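Local coordinates for plasmin and fibronectin-binding protein A (Streptococcus pneumoniae, PDB 4MR0) that acts as a fibronectin-dependent surface adhesin and invasin of pneumococcus, binding host fibronectin, plasmin, plasminogen and serum albumin, at residues 115-120 with 152-157; 328-333 with 363-368. All coordinates share one frame; numbering follows the deposited sequence.

Contact 1: 115-120 with 152-157; sequences ALSVKD and YFPEGT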
ATOM      1  N   ALA A 115      20.324  25.709   9.916  1.00 44.34           N
ATOM      2  CA  ALA A 115      20.148  24.255   9.909  1.00 40.96           C
ATOM      3  C   ALA A 115      21.525  23.618  10.116  1.00 39.28           C
ATOM      4  O   ALA A 115      22.515  24.039   9.515  1.00 39.64           O
ATOM      5  CB  ALA A 115      19.558  23.781   8.577  1.00 40.73           C
ATOM      6  N   LEU A 116      21.589  22.596  10.959  1.00 35.79           N
ATOM      7  CA  LEU A 116      22.856  21.929  11.228  1.00 33.22           C
ATOM      8  C   LEU A 116      23.181  20.993  10.078  1.00 32.04           C
ATOM      9  O   LEU A 116      22.303  20.279   9.596  1.00 32.48           O
ATOM     10  CB  LEU A 116      22.766  21.102  12.515  1.00 31.89           C
ATOM     11  CG  LEU A 116      22.111  21.737  13.743  1.00 31.67           C
ATOM     12  CD1 LEU A 116      22.038  20.697  14.853  1.00 31.60           C
ATOM     13  CD2 LEU A 116      22.896  22.963  14.198  1.00 30.41           C
ATOM     14  N   SER A 117      24.431  21.002   9.632  1.00 29.05           N
ATOM     15  CA  SER A 117      24.844  20.109   8.559  1.00 26.53           C
ATOM     16  C   SER A 117      25.385  18.843   9.208  1.00 25.30           C
ATOM     17  O   SER A 117      26.075  18.913  10.221  1.00 25.11           O
ATOM     18  CB  SER A 117      25.941  20.749   7.710  1.00 26.76           C
ATOM     19  OG  SER A 117      26.491  19.798   6.812  1.00 26.64           O
ATOM     20  N   VAL A 118      25.063  17.684   8.644  1.00 24.24           N
ATOM     21  CA  VAL A 118      25.565  16.440   9.211  1.00 24.80           C
ATOM     22  C   VAL A 118      27.088  16.390   9.090  1.00 26.24           C
ATOM     23  O   VAL A 118      27.745  15.594   9.760  1.00 24.17           O
ATOM     24  CB  VAL A 118      24.966  15.210   8.505  1.00 25.51           C
ATOM     25  CG1 VAL A 118      23.482  15.080   8.856  1.00 23.65           C
ATOM     26  CG2 VAL A 118      25.148  15.337   7.000  1.00 23.60           C
ATOM     27  N   LYS A 119      27.642  17.243   8.229  1.00 26.91           N
ATOM     28  CA  LYS A 119      29.094  17.304   8.034  1.00 29.50           C
ATOM     29  C   LYS A 119      29.734  17.925   9.273  1.00 28.67           C
ATOM     30  O   LYS A 119      30.894  17.657   9.591  1.00 28.46           O
ATOM     31  CB  LYS A 119      29.435  18.151   6.801  1.00 31.26           C
ATOM     32  CG  LYS A 119      28.751  17.695   5.520  1.00 34.32           C
ATOM     33  CD  LYS A 119      29.150  16.279   5.138  1.00 36.52           C
ATOM     34  CE  LYS A 119      30.341  16.254   4.191  1.00 38.65           C
ATOM     35  NZ  LYS A 119      29.953  16.690   2.818  1.00 40.82           N
ATOM     36  N   ASP A 120      28.960  18.755   9.967  1.00 27.83           N
ATOM     37  CA  ASP A 120      29.424  19.417  11.179  1.00 28.41           C
ATOM     38  C   ASP A 120      29.818  18.406  12.244  1.00 28.03           C
ATOM     39  O   ASP A 120      30.571  18.726  13.168  1.00 27.41           O
ATOM     40  CB  ASP A 120      28.324  20.316  11.744  1.00 30.76           C
ATOM     41  CG  ASP A 120      28.072  21.542  10.892  1.00 34.10           C
ATOM     42  OD1 ASP A 120      28.444  21.531   9.698  1.00 35.25           O
ATOM     43  OD2 ASP A 120      27.489  22.515  11.420  1.00 35.84           O
ATOM     44  N   TYR A 152      20.596  19.364   7.896  1.00 23.79           N
ATOM     45  CA  TYR A 152      20.769  19.366   6.447  1.00 24.05           C
ATOM     46  C   TYR A 152      21.798  18.356   5.949  1.00 23.11           C
ATOM     47  O   TYR A 152      22.788  18.076   6.626  1.00 24.94           O
ATOM     48  CB  TYR A 152      21.162  20.768   5.973  1.00 24.44           C
ATOM     49  CG  TYR A 152      21.313  20.885   4.474  1.00 26.22           C
ATOM     50  CD1 TYR A 152      20.204  20.792   3.630  1.00 27.33           C
ATOM     51  CD2 TYR A 152      22.570  21.075   3.894  1.00 26.85           C
ATOM     52  CE1 TYR A 152      20.341  20.883   2.244  1.00 28.06           C
ATOM     53  CE2 TYR A 152      22.720  21.165   2.507  1.00 28.63           C
ATOM     54  CZ  TYR A 152      21.604  21.068   1.692  1.00 29.30           C
ATOM     55  OH  TYR A 152      21.754  21.143   0.324  1.00 32.15           O
ATOM     56  N   PHE A 153      21.550  17.815   4.760  1.00 21.31           N
ATOM     57  CA  PHE A 153      22.439  16.845   4.136  1.00 21.02           C
ATOM     58  C   PHE A 153      22.934  17.369   2.789  1.00 21.91           C
ATOM     59  O   PHE A 153      22.163  17.453   1.830  1.00 19.70           O
ATOM     60  CB  PHE A 153      21.726  15.508   3.880  1.00 20.30           C
ATOM     61  CG  PHE A 153      21.425  14.709   5.122  1.00 19.63           C
ATOM     62  CD1 PHE A 153      20.410  15.099   5.994  1.00 21.13           C
ATOM     63  CD2 PHE A 153      22.131  13.543   5.394  1.00 19.19           C
ATOM     64  CE1 PHE A 153      20.100  14.334   7.122  1.00 20.01           C
ATOM     65  CE2 PHE A 153      21.831  12.765   6.519  1.00 21.51           C
ATOM     66  CZ  PHE A 153      20.816  13.161   7.382  1.00 19.60           C
ATOM     67  N   PRO A 154      24.223  17.744   2.705  1.00 23.22           N
ATOM     68  CA  PRO A 154      24.804  18.250   1.455  1.00 23.69           C
ATOM     69  C   PRO A 154      24.915  17.107   0.442  1.00 24.48           C
ATOM     70  O   PRO A 154      24.723  15.941   0.792  1.00 24.50           O
ATOM     71  CB  PRO A 154      26.186  18.746   1.890  1.00 24.35           C
ATOM     72  CG  PRO A 154      25.964  19.153   3.325  1.00 26.09           C
ATOM     73  CD  PRO A 154      25.117  18.012   3.845  1.00 23.91           C
ATOM     74  N   GLU A 155      25.230  17.439  -0.806  1.00 24.77           N
ATOM     75  CA  GLU A 155      25.386  16.426  -1.842  1.00 24.61           C
ATOM     76  C   GLU A 155      26.355  15.364  -1.340  1.00 24.37           C
ATOM     77  O   GLU A 155      27.327  15.681  -0.651  1.00 24.68           O
ATOM     78  CB  GLU A 155      25.958  17.047  -3.118  1.00 27.77           C
ATOM     79  CG  GLU A 155      26.113  16.053  -4.254  1.00 33.31           C
ATOM     80  CD  GLU A 155      26.838  16.638  -5.455  1.00 38.93           C
ATOM     81  OE1 GLU A 155      26.654  17.845  -5.735  1.00 39.34           O
ATOM     82  OE2 GLU A 155      27.578  15.884  -6.128  1.00 40.84           O
ATOM     83  N   GLY A 156      26.094  14.106  -1.686  1.00 24.25           N
ATOM     84  CA  GLY A 156      26.970  13.033  -1.254  1.00 24.17           C
ATOM     85  C   GLY A 156      26.245  11.729  -1.011  1.00 24.51           C
ATOM     86  O   GLY A 156      25.038  11.629  -1.222  1.00 25.22           O
ATOM     87  N   THR A 157      26.988  10.716  -0.580  1.00 25.11           N
ATOM     88  CA  THR A 157      26.401   9.415  -0.286  1.00 24.89           C
ATOM     89  C   THR A 157      26.759   9.095   1.155  1.00 23.45           C
ATOM     90  O   THR A 157      27.930   8.965   1.502  1.00 23.69           O
ATOM     91  CB  THR A 157      26.946   8.328  -1.222  1.00 24.49           C
ATOM     92  OG1 THR A 157      26.686   8.706  -2.577  1.00 30.62           O
ATOM     93  CG2 THR A 157      26.265   6.999  -0.950  1.00 25.33           C
TER
HETATM   94  O   HOH W   1      29.801  14.862   0.683  1.00 33.64           O
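V118 turns CG1 anti to its carbonyl carbon (chi1 -70°), and F153 sets its ring the same way (chi1 -71°), which brings the methyl over one ring face. CG1 lies 3.7 Å from the F153 ring centroid, 16° off the normal, a CH-pi contact, the side chains crossing at about a right angle. A short parallel pairing holds them: Y152 N donates to L116 O at 2.6 Å, and V118 N to Y152 O at 3.1 Å, so the backbone N and O of Y152 both bond the residues flanking S117. Beyond this pair segment 115-120 curls into a 3-10 turn at 118-120. S117 OG, anti to its own backbone N, accepts from K119 N (3.1 Å) as an ST turn and rests 3.6 Å from P154 CG. K119 CG packs against the same proline ring, and its bent chain takes NZ to a water that donates onward to E155 O. The pairing joins strands 116-117 and 150-153 of a beta-alpha-beta unit at the N-terminal end of the pectate lyase-like fold; helix 132-143 covers it through A141 on L116, A138 on V118 and I135 on F153, while strand 170-174 continues the sheet beyond F153.

Contact 2: 328-333 with 363-368; sequences NVTIQN and NIKILN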
ATOM      1  N   ASN A 328      -5.503   9.157  10.154  1.00 10.94           N
ATOM      2  CA  ASN A 328      -5.196  10.334   9.351  1.00 10.84           C
ATOM      3  C   ASN A 328      -3.877  10.137   8.600  1.00 10.85           C
ATOM      4  O   ASN A 328      -2.941  10.922   8.744  1.00  9.87           O
ATOM      5  CB  ASN A 328      -5.106  11.593  10.227  1.00 13.42           C
ATOM      6  CG  ASN A 328      -6.349  11.808  11.086  1.00 17.01           C
ATOM      7  OD1 ASN A 328      -7.429  11.296  10.781  1.00 18.24           O
ATOM      8  ND2 ASN A 328      -6.200  12.585  12.159  1.00 17.07           N
ATOM      9  N   VAL A 329      -3.802   9.072   7.805  1.00  8.98           N
ATOM     10  CA  VAL A 329      -2.610   8.789   7.020  1.00 10.80           C
ATOM     11  C   VAL A 329      -2.953   9.093   5.569  1.00 10.66           C
ATOM     12  O   VAL A 329      -3.974   8.637   5.059  1.00 11.19           O
ATOM     13  CB  VAL A 329      -2.186   7.310   7.138  1.00 11.20           C
ATOM     14  CG1 VAL A 329      -0.887   7.079   6.367  1.00 12.06           C
ATOM     15  CG2 VAL A 329      -2.009   6.935   8.605  1.00 11.90           C
ATOM     16  N   THR A 330      -2.103   9.872   4.909  1.00 10.86           N
ATOM     17  CA  THR A 330      -2.335  10.240   3.517  1.00 11.42           C
ATOM     18  C   THR A 330      -1.084   9.995   2.678  1.00 11.35           C
ATOM     19  O   THR A 330       0.005  10.476   3.007  1.00 11.42           O
ATOM     20  CB  THR A 330      -2.706  11.750   3.362  1.00  9.71           C
ATOM     21  OG1 THR A 330      -3.886  12.051   4.113  1.00 10.86           O
ATOM     22  CG2 THR A 330      -2.971  12.088   1.884  1.00 10.41           C
ATOM     23  N   ILE A 331      -1.254   9.227   1.610  1.00 11.63           N
ATOM     24  CA  ILE A 331      -0.178   8.941   0.670  1.00 11.72           C
ATOM     25  C   ILE A 331      -0.682   9.663  -0.574  1.00 10.99           C
ATOM     26  O   ILE A 331      -1.785   9.387  -1.028  1.00 11.86           O
ATOM     27  CB  ILE A 331      -0.062   7.427   0.356  1.00 10.88           C
ATOM     28  CG1 ILE A 331      -0.070   6.615   1.655  1.00 10.92           C
ATOM     29  CG2 ILE A 331       1.234   7.155  -0.412  1.00  7.77           C
ATOM     30  CD1 ILE A 331       1.090   6.922   2.594  1.00 11.12           C
ATOM     31  N   GLN A 332       0.104  10.580  -1.128  1.00 13.22           N
ATOM     32  CA  GLN A 332      -0.371  11.320  -2.295  1.00 12.32           C
ATOM     33  C   GLN A 332       0.712  11.789  -3.247  1.00 13.38           C
ATOM     34  O   GLN A 332       1.864  11.937  -2.861  1.00 12.45           O
ATOM     35  CB  GLN A 332      -1.156  12.547  -1.833  1.00 14.45           C
ATOM     36  CG  GLN A 332      -0.331  13.488  -0.961  1.00 15.35           C
ATOM     37  CD  GLN A 332      -1.060  14.771  -0.628  1.00 20.30           C
ATOM     38  OE1 GLN A 332      -2.267  14.769  -0.380  1.00 21.36           O
ATOM     39  NE2 GLN A 332      -0.327  15.881  -0.613  1.00 20.77           N
ATOM     40  N   ASN A 333       0.309  12.025  -4.492  1.00 12.41           N
ATOM     41  CA  ASN A 333       1.195  12.531  -5.539  1.00 15.04           C
ATOM     42  C   ASN A 333       2.513  11.788  -5.672  1.00 15.53           C
ATOM     43  O   ASN A 333       3.533  12.376  -6.042  1.00 14.73           O
ATOM     44  CB  ASN A 333       1.477  14.017  -5.292  1.00 17.11           C
ATOM     45  CG  ASN A 333       0.217  14.800  -4.959  1.00 18.91           C
ATOM     46  OD1 ASN A 333      -0.820  14.623  -5.598  1.00 17.10           O
ATOM     47  ND2 ASN A 333       0.303  15.672  -3.957  1.00 17.30           N
ATOM     48  N   ASN A 363      -9.347   6.779   8.401  1.00 14.36           N
ATOM     49  CA  ASN A 363      -9.159   8.032   7.666  1.00 13.57           C
ATOM     50  C   ASN A 363      -7.842   7.956   6.905  1.00 13.45           C
ATOM     51  O   ASN A 363      -6.909   8.743   7.120  1.00 12.35           O
ATOM     52  CB  ASN A 363      -9.177   9.250   8.599  1.00 15.04           C
ATOM     53  CG  ASN A 363      -9.223  10.571   7.828  1.00 16.59           C
ATOM     54  OD1 ASN A 363      -9.570  10.599   6.645  1.00 17.34           O
ATOM     55  ND2 ASN A 363      -8.887  11.668   8.499  1.00 15.57           N
ATOM     56  N   ILE A 364      -7.799   6.974   6.013  1.00 11.56           N
ATOM     57  CA  ILE A 364      -6.648   6.687   5.176  1.00 13.36           C
ATOM     58  C   ILE A 364      -6.970   7.220   3.787  1.00 12.93           C
ATOM     59  O   ILE A 364      -7.928   6.776   3.151  1.00 13.68           O
ATOM     60  CB  ILE A 364      -6.415   5.164   5.083  1.00 12.56           C
ATOM     61  CG1 ILE A 364      -6.386   4.556   6.493  1.00 12.07           C
ATOM     62  CG2 ILE A 364      -5.123   4.870   4.336  1.00 12.59           C
ATOM     63  CD1 ILE A 364      -5.253   5.083   7.366  1.00 14.48           C
ATOM     64  N   LYS A 365      -6.170   8.171   3.322  1.00 12.03           N
ATOM     65  CA  LYS A 365      -6.392   8.763   2.013  1.00 13.07           C
ATOM     66  C   LYS A 365      -5.243   8.442   1.076  1.00 11.43           C
ATOM     67  O   LYS A 365      -4.085   8.677   1.400  1.00 13.76           O
ATOM     68  CB  LYS A 365      -6.544  10.278   2.142  1.00 12.61           C
ATOM     69  CG  LYS A 365      -7.725  10.697   2.989  1.00 15.47           C
ATOM     70  CD  LYS A 365      -7.789  12.218   3.145  1.00 18.44           C
ATOM     71  CE  LYS A 365      -9.042  12.623   3.905  1.00 19.60           C
ATOM     72  NZ  LYS A 365      -9.004  14.056   4.301  1.00 27.46           N
ATOM     73  N   ILE A 366      -5.576   7.902  -0.088  1.00 10.60           N
ATOM     74  CA  ILE A 366      -4.580   7.535  -1.088  1.00 13.25           C
ATOM     75  C   ILE A 366      -4.990   8.353  -2.292  1.00 13.40           C
ATOM     76  O   ILE A 366      -5.938   8.003  -2.995  1.00 13.07           O
ATOM     77  CB  ILE A 366      -4.651   6.023  -1.366  1.00 13.52           C
ATOM     78  CG1 ILE A 366      -4.278   5.274  -0.077  1.00 16.06           C
ATOM     79  CG2 ILE A 366      -3.736   5.651  -2.519  1.00 10.38           C
ATOM     80  CD1 ILE A 366      -4.474   3.777  -0.133  1.00 18.46           C
ATOM     81  N   LEU A 367      -4.257   9.442  -2.514  1.00 14.37           N
ATOM     82  CA  LEU A 367      -4.594  10.404  -3.551  1.00 13.44           C
ATOM     83  C   LEU A 367      -3.603  10.722  -4.662  1.00 13.42           C
ATOM     84  O   LEU A 367      -2.413  10.905  -4.433  1.00 12.01           O
ATOM     85  CB  LEU A 367      -4.945  11.721  -2.871  1.00 12.42           C
ATOM     86  CG  LEU A 367      -5.773  11.631  -1.583  1.00 13.27           C
ATOM     87  CD1 LEU A 367      -5.784  12.995  -0.901  1.00 14.55           C
ATOM     88  CD2 LEU A 367      -7.198  11.175  -1.900  1.00 12.86           C
ATOM     89  N   ASN A 368      -4.135  10.810  -5.870  1.00 14.01           N
ATOM     90  CA  ASN A 368      -3.349  11.194  -7.025  1.00 17.22           C
ATOM     91  C   ASN A 368      -1.968  10.542  -7.151  1.00 16.92           C
ATOM     92  O   ASN A 368      -0.986  11.235  -7.431  1.00 16.20           O
ATOM     93  CB  ASN A 368      -3.199  12.717  -6.995  1.00 19.86           C
ATOM     94  CG  ASN A 368      -4.536  13.429  -6.882  1.00 25.91           C
ATOM     95  OD1 ASN A 368      -4.635  14.514  -6.295  1.00 31.04           O
ATOM     96  ND2 ASN A 368      -5.573  12.828  -7.453  1.00 27.61           N
TER
HETATM   97  O   HOH W   2      -5.854  11.165   5.904  1.00 18.92           O
HETATM   98  O   HOH W   3      -3.451  15.167  -4.096  1.00 40.24           O
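Strands 329-332 and 364-367 pair in parallel, V329 with I364 through Q332 with L367, on successive turns of a right-handed parallel beta-helix, within the second and third PbH1 repeats. The strand axes run nearly parallel, 4.7 Å apart. Backbone hydrogen bonding is regular: V329 O accepts from K365 N, I331 N donates to K365 O, I331 O accepts from L367 N, and N333 N donates to L367 O, each at 2.8 to 2.9 Å; the bond from V329 N to N363 O is weak.

Apolar contacts divide by face. V329, I364, I331 and I366 point into the core, where I364 CD1 comes alongside V329 CB at 3.8 Å and I307 touches both residues. On the other face T330 CG2 meets L367 CD1 at 4.1 Å, and Q332 CB lies against L367 CB.

Asparagines in left-handed backbone conformations pair at both ends. N333 and N368 lie side by side with amide planes 19° apart; water 3 donates to both OD1 atoms, while N333 ND2 turns to D281. Water 2 links T330 OG1 to N363 O. At the opposite end, the N363 side chain lies about 3 Å from a bound calcium ion. Its CG, anti to the backbone N (chi1 -170°), carries the amide across so that ND2 reaches N328 OD1 and donates to it at 2.7 Å, approaching from 43° above the carbonyl plane.

Overall arrangement
The ordered part of the chain opens with contact 1, which closes a loop of 31 residues carrying helix 132-143. It then winds onward through strands such as 170-174, 211-217 and 278-289 before reaching contact 2, which closes a loop of 29 residues without helix. Parallel pairing builds this solenoid turn by turn, with a single bridge in contact 1 and four in contact 2. The two are in series: the first is complete before the second opens, and neither crosses the other. Their centres stand 30 Å apart, with nearest atoms about 21 Å apart. Contact 1 ties strand 116-117 to strand 150-153 at the N-terminal end of the beta-helix, beside helix 132-143, whereas contact 2 joins neighbouring turns near its middle.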